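Local coordinates for protein formimidoylglutamase (Bacillus subtilis, PDB 3M1R) that hydrolyses N-formimidoyl-L-glutamate to L-glutamate and formamide in histidine degradation, using two manganese ions per subunit, at residues T146-Q151 against D235-I240; H185-G190 against N208-T213. One frame throughout, in Å; residues are numbered along the deposited sequence.

Contact 1. Residues T146-Q151 against D235-I240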
# COMPACT_ATOMS: atom_id res chain seq x y z
N THR D 146 18.35 43.39 -7.53
CA THR D 146 16.93 43.49 -7.23
C THR D 146 16.12 42.41 -7.95
O THR D 146 16.02 42.39 -9.18
CB THR D 146 16.37 44.87 -7.58
OG1 THR D 146 17.07 45.86 -6.81
CG2 THR D 146 14.90 44.93 -7.24
N THR D 147 15.53 41.51 -7.17
CA THR D 147 14.89 40.33 -7.73
C THR D 147 13.39 40.31 -7.49
O THR D 147 12.91 40.64 -6.41
CB THR D 147 15.55 39.06 -7.14
OG1 THR D 147 16.96 39.11 -7.38
CG2 THR D 147 14.97 37.78 -7.76
N ALA D 148 12.64 39.94 -8.53
CA ALA D 148 11.22 39.69 -8.37
C ALA D 148 11.03 38.20 -8.13
O ALA D 148 11.78 37.39 -8.68
CB ALA D 148 10.48 40.09 -9.60
N VAL D 149 10.04 37.84 -7.32
CA VAL D 149 9.75 36.43 -7.06
C VAL D 149 8.34 36.11 -7.53
O VAL D 149 7.37 36.77 -7.13
CB VAL D 149 9.87 36.04 -5.56
CG1 VAL D 149 9.59 34.53 -5.35
CG2 VAL D 149 11.25 36.41 -5.01
N ILE D 150 8.23 35.12 -8.42
CA ILE D 150 6.94 34.55 -8.75
C ILE D 150 6.78 33.26 -7.95
O ILE D 150 7.46 32.27 -8.21
CB ILE D 150 6.82 34.30 -10.25
CG1 ILE D 150 6.84 35.65 -11.00
CG2 ILE D 150 5.53 33.55 -10.57
CD1 ILE D 150 7.03 35.52 -12.47
N GLN D 151 5.88 33.32 -6.97
CA GLN D 151 5.65 32.23 -6.02
C GLN D 151 4.34 31.52 -6.38
O GLN D 151 3.26 32.09 -6.22
CB GLN D 151 5.59 32.81 -4.60
CG GLN D 151 5.15 31.84 -3.48
CD GLN D 151 4.90 32.55 -2.14
OE1 GLN D 151 5.06 33.77 -2.03
NE2 GLN D 151 4.50 31.79 -1.14
N ASP D 235 9.41 45.90 -14.46
CA ASP D 235 9.82 47.29 -14.65
C ASP D 235 10.49 47.84 -13.40
O ASP D 235 11.17 48.87 -13.46
CB ASP D 235 8.61 48.16 -15.01
CG ASP D 235 8.26 48.10 -16.50
OD1 ASP D 235 9.00 47.45 -17.28
OD2 ASP D 235 7.23 48.70 -16.89
N LYS D 236 10.29 47.17 -12.27
CA LYS D 236 10.86 47.63 -11.01
C LYS D 236 12.01 46.73 -10.56
O LYS D 236 12.54 46.92 -9.47
CB LYS D 236 9.80 47.63 -9.90
CG LYS D 236 8.53 48.39 -10.21
CD LYS D 236 7.55 48.25 -9.05
CE LYS D 236 6.18 48.79 -9.39
NZ LYS D 236 5.18 48.50 -8.31
N THR D 237 12.38 45.76 -11.39
CA THR D 237 13.36 44.75 -10.98
C THR D 237 14.32 44.35 -12.09
O THR D 237 14.07 44.58 -13.28
CB THR D 237 12.67 43.49 -10.42
OG1 THR D 237 11.81 42.94 -11.43
CG2 THR D 237 11.84 43.83 -9.21
N ASP D 238 15.44 43.76 -11.69
CA ASP D 238 16.48 43.36 -12.63
C ASP D 238 16.40 41.89 -13.01
O ASP D 238 16.80 41.52 -14.11
CB ASP D 238 17.86 43.67 -12.06
CG ASP D 238 18.19 45.14 -12.12
OD1 ASP D 238 17.83 45.79 -13.13
OD2 ASP D 238 18.82 45.65 -11.17
N PHE D 239 15.89 41.06 -12.10
CA PHE D 239 15.80 39.62 -12.34
C PHE D 239 14.50 39.04 -11.79
O PHE D 239 13.87 39.63 -10.91
CB PHE D 239 16.96 38.88 -11.67
CG PHE D 239 18.31 39.40 -12.04
CD1 PHE D 239 18.87 40.46 -11.35
CD2 PHE D 239 19.03 38.82 -13.07
CE1 PHE D 239 20.11 40.95 -11.68
CE2 PHE D 239 20.28 39.30 -13.41
CZ PHE D 239 20.82 40.36 -12.71
N ILE D 240 14.12 37.88 -12.31
CA ILE D 240 12.96 37.17 -11.79
C ILE D 240 13.40 35.79 -11.31
O ILE D 240 14.26 35.16 -11.93
CB ILE D 240 11.85 37.04 -12.84
CG1 ILE D 240 12.34 36.24 -14.03
CG2 ILE D 240 11.38 38.42 -13.29
CD1 ILE D 240 11.53 36.48 -15.28

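Contact 2. Residues H185-G190 against N208-T213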
# COMPACT_ATOMS: atom_id res chain seq x y z
N HIS D 185 7.33 43.29 -5.20
CA HIS D 185 8.03 42.54 -6.24
C HIS D 185 7.76 41.05 -6.11
O HIS D 185 8.41 40.25 -6.77
CB HIS D 185 9.54 42.75 -6.14
CG HIS D 185 9.93 44.19 -6.18
ND1 HIS D 185 11.09 44.66 -5.60
CD2 HIS D 185 9.32 45.27 -6.74
CE1 HIS D 185 11.18 45.96 -5.80
NE2 HIS D 185 10.12 46.36 -6.48
N LEU D 186 6.81 40.71 -5.25
CA LEU D 186 6.44 39.33 -4.97
C LEU D 186 5.08 39.13 -5.61
O LEU D 186 4.13 39.85 -5.28
CB LEU D 186 6.31 39.11 -3.46
CG LEU D 186 6.63 37.75 -2.83
CD1 LEU D 186 5.83 37.53 -1.57
CD2 LEU D 186 6.40 36.61 -3.80
N ILE D 187 4.99 38.17 -6.53
CA ILE D 187 3.71 37.79 -7.10
C ILE D 187 3.31 36.38 -6.63
O ILE D 187 3.95 35.38 -7.00
CB ILE D 187 3.76 37.84 -8.64
CG1 ILE D 187 4.06 39.26 -9.10
CG2 ILE D 187 2.46 37.40 -9.24
CD1 ILE D 187 4.50 39.31 -10.51
N GLN D 188 2.27 36.30 -5.81
CA GLN D 188 1.80 35.01 -5.31
C GLN D 188 0.66 34.54 -6.18
O GLN D 188 -0.35 35.23 -6.31
CB GLN D 188 1.33 35.10 -3.85
CG GLN D 188 2.40 35.62 -2.90
CD GLN D 188 1.97 35.51 -1.43
OE1 GLN D 188 0.85 35.88 -1.07
NE2 GLN D 188 2.88 35.04 -0.59
N LEU D 189 0.82 33.36 -6.78
CA LEU D 189 -0.17 32.85 -7.72
C LEU D 189 -0.76 31.57 -7.17
O LEU D 189 -0.03 30.63 -6.86
CB LEU D 189 0.49 32.59 -9.10
CG LEU D 189 1.09 33.78 -9.85
CD1 LEU D 189 1.98 33.31 -10.99
CD2 LEU D 189 -0.01 34.70 -10.39
N GLY D 190 -2.09 31.53 -7.05
CA GLY D 190 -2.79 30.33 -6.64
C GLY D 190 -3.25 30.30 -5.20
O GLY D 190 -3.67 29.24 -4.70
N ASN D 208 2.34 44.96 0.77
CA ASN D 208 2.05 45.18 -0.65
C ASN D 208 2.45 44.01 -1.55
O ASN D 208 3.01 44.20 -2.63
CB ASN D 208 2.71 46.46 -1.17
CG ASN D 208 2.19 47.69 -0.47
OD1 ASN D 208 1.01 48.03 -0.58
ND2 ASN D 208 3.06 48.36 0.27
N VAL D 209 2.14 42.80 -1.09
CA VAL D 209 2.35 41.62 -1.92
C VAL D 209 1.23 41.55 -2.96
O VAL D 209 0.07 41.89 -2.68
CB VAL D 209 2.45 40.33 -1.06
CG1 VAL D 209 2.37 39.05 -1.93
CG2 VAL D 209 3.74 40.35 -0.26
N ASN D 210 1.59 41.14 -4.17
CA ASN D 210 0.61 40.95 -5.24
C ASN D 210 -0.03 39.58 -5.12
O ASN D 210 0.57 38.56 -5.47
CB ASN D 210 1.28 41.08 -6.60
CG ASN D 210 2.00 42.41 -6.76
OD1 ASN D 210 1.38 43.47 -6.74
ND2 ASN D 210 3.31 42.34 -6.90
N ILE D 211 -1.26 39.56 -4.64
CA ILE D 211 -1.94 38.31 -4.37
C ILE D 211 -2.97 37.97 -5.45
O ILE D 211 -3.86 38.76 -5.74
CB ILE D 211 -2.62 38.34 -3.00
CG1 ILE D 211 -1.59 38.73 -1.94
CG2 ILE D 211 -3.25 36.97 -2.69
CD1 ILE D 211 -2.19 39.39 -0.72
N HIS D 212 -2.83 36.80 -6.04
CA HIS D 212 -3.79 36.31 -7.03
C HIS D 212 -4.38 34.97 -6.60
O HIS D 212 -3.73 33.92 -6.73
CB HIS D 212 -3.12 36.22 -8.40
CG HIS D 212 -2.56 37.53 -8.86
ND1 HIS D 212 -3.20 38.33 -9.77
CD2 HIS D 212 -1.45 38.20 -8.48
CE1 HIS D 212 -2.50 39.43 -9.95
NE2 HIS D 212 -1.43 39.38 -9.17
N THR D 213 -5.60 35.02 -6.10
CA THR D 213 -6.28 33.81 -5.62
C THR D 213 -6.63 32.86 -6.75
O THR D 213 -6.52 33.21 -7.94
CB THR D 213 -7.55 34.16 -4.84
OG1 THR D 213 -8.52 34.70 -5.74
CG2 THR D 213 -7.25 35.18 -3.76

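Contact 1. Residues T146-Q151 against D235-I240
T237 CG2 meets T146 CG2 and A148 CB, and T237 OG1 lies against A148 CB. Its chi1 of 59° sets OG1 between the backbone N and the carbonyl carbon and leaves CG2 anti to that carbon. The CG2 atoms of T237 and T146 are 3.8 Å apart, and these two side chains cross at about a right angle. T237 OG1 is 3.6 Å from A148 CB, but its hydrogen bond goes back to V233 O, in the helix before. In T146, CG2 is anti to the backbone N, where it also touches K236 O. A148 and I240 share one face of the sheet, with A148 CB 4.1 Å from I240 CG2. T147 and F239 point to the opposite face, and T147 CG2 comes 3.8 Å from F239 O. The hydroxyl of T147 turns to G145 O. T146 O accepts from D238 N at 2.9 Å and, in its carbonyl plane, from F239 N at 3.2 Å. A148 N gives F239 O a nearly straight bond of 2.7 Å. The last two bonds begin the ladder between parallel strands 147-152 and 239-245, neighbours in the central parallel sheet of the arginase-family alpha/beta fold.

Contact 2. Residues H185-G190 against N208-T213
Q188 N donates to N210 O at 2.8 Å, and Q188 O accepts from H212 N at 2.9 Å. G190 N continues the ladder to H212 O at 2.9 Å. At the other end L186 O takes N210 N at 3.1 Å, nearly along the C=O axis, and a weak second bond from N210 ND2. Chi1 of -56° puts N210 CG beside its backbone N, and both lie near L186 O. The stronger partner of N210 ND2 is Q184 O. The H212 ring has Q188 O at its edge, in plane. L189 CD2 packs on H212 CB at 4.0 Å, side by side and pointing the same way. On the face of Q188 and I211, loop residue V209 puts CG1 3.6 Å from Q188 CG, the side chains crossing at about a right angle. V209 CG2 meets L186 CD1 at 3.7 Å. The Q188 amide is buried but satisfied: OE1 accepts from H156 ND1, and NE2 bonds Q151 OE1. These bonds probably hold its rotation. The Q188 side chain is about 6 Å from those of calcium ligands D153 and D157. Q151 NE2 in turn bonds D153 OD2, so Q188 probably helps to position that second-shell residue.

After strands that include 39-45, 87-93 and 121-127, the chain enters strand 147-152, then strand 186-191. Helix 198-206 follows and leads to strand 210-213. Contact 2 closes this short beta-alpha-beta unit, with 17 residues between its segments. The chain then passes through helices 214-220 and 222-234 before strand 239-245 begins. Contact 1 closes that longer loop of 83 residues, and contact 2 is nested inside it. The contacts meet where strands 147-152 and 186-191 run as neighbours: Q151 N and O probably bond I187 O and L189 N. With that pairing between them, they span four neighbouring strands, 239-245, 147-152, 186-191 and 210-213, the last an outermost strand of the chain's parallel sheet.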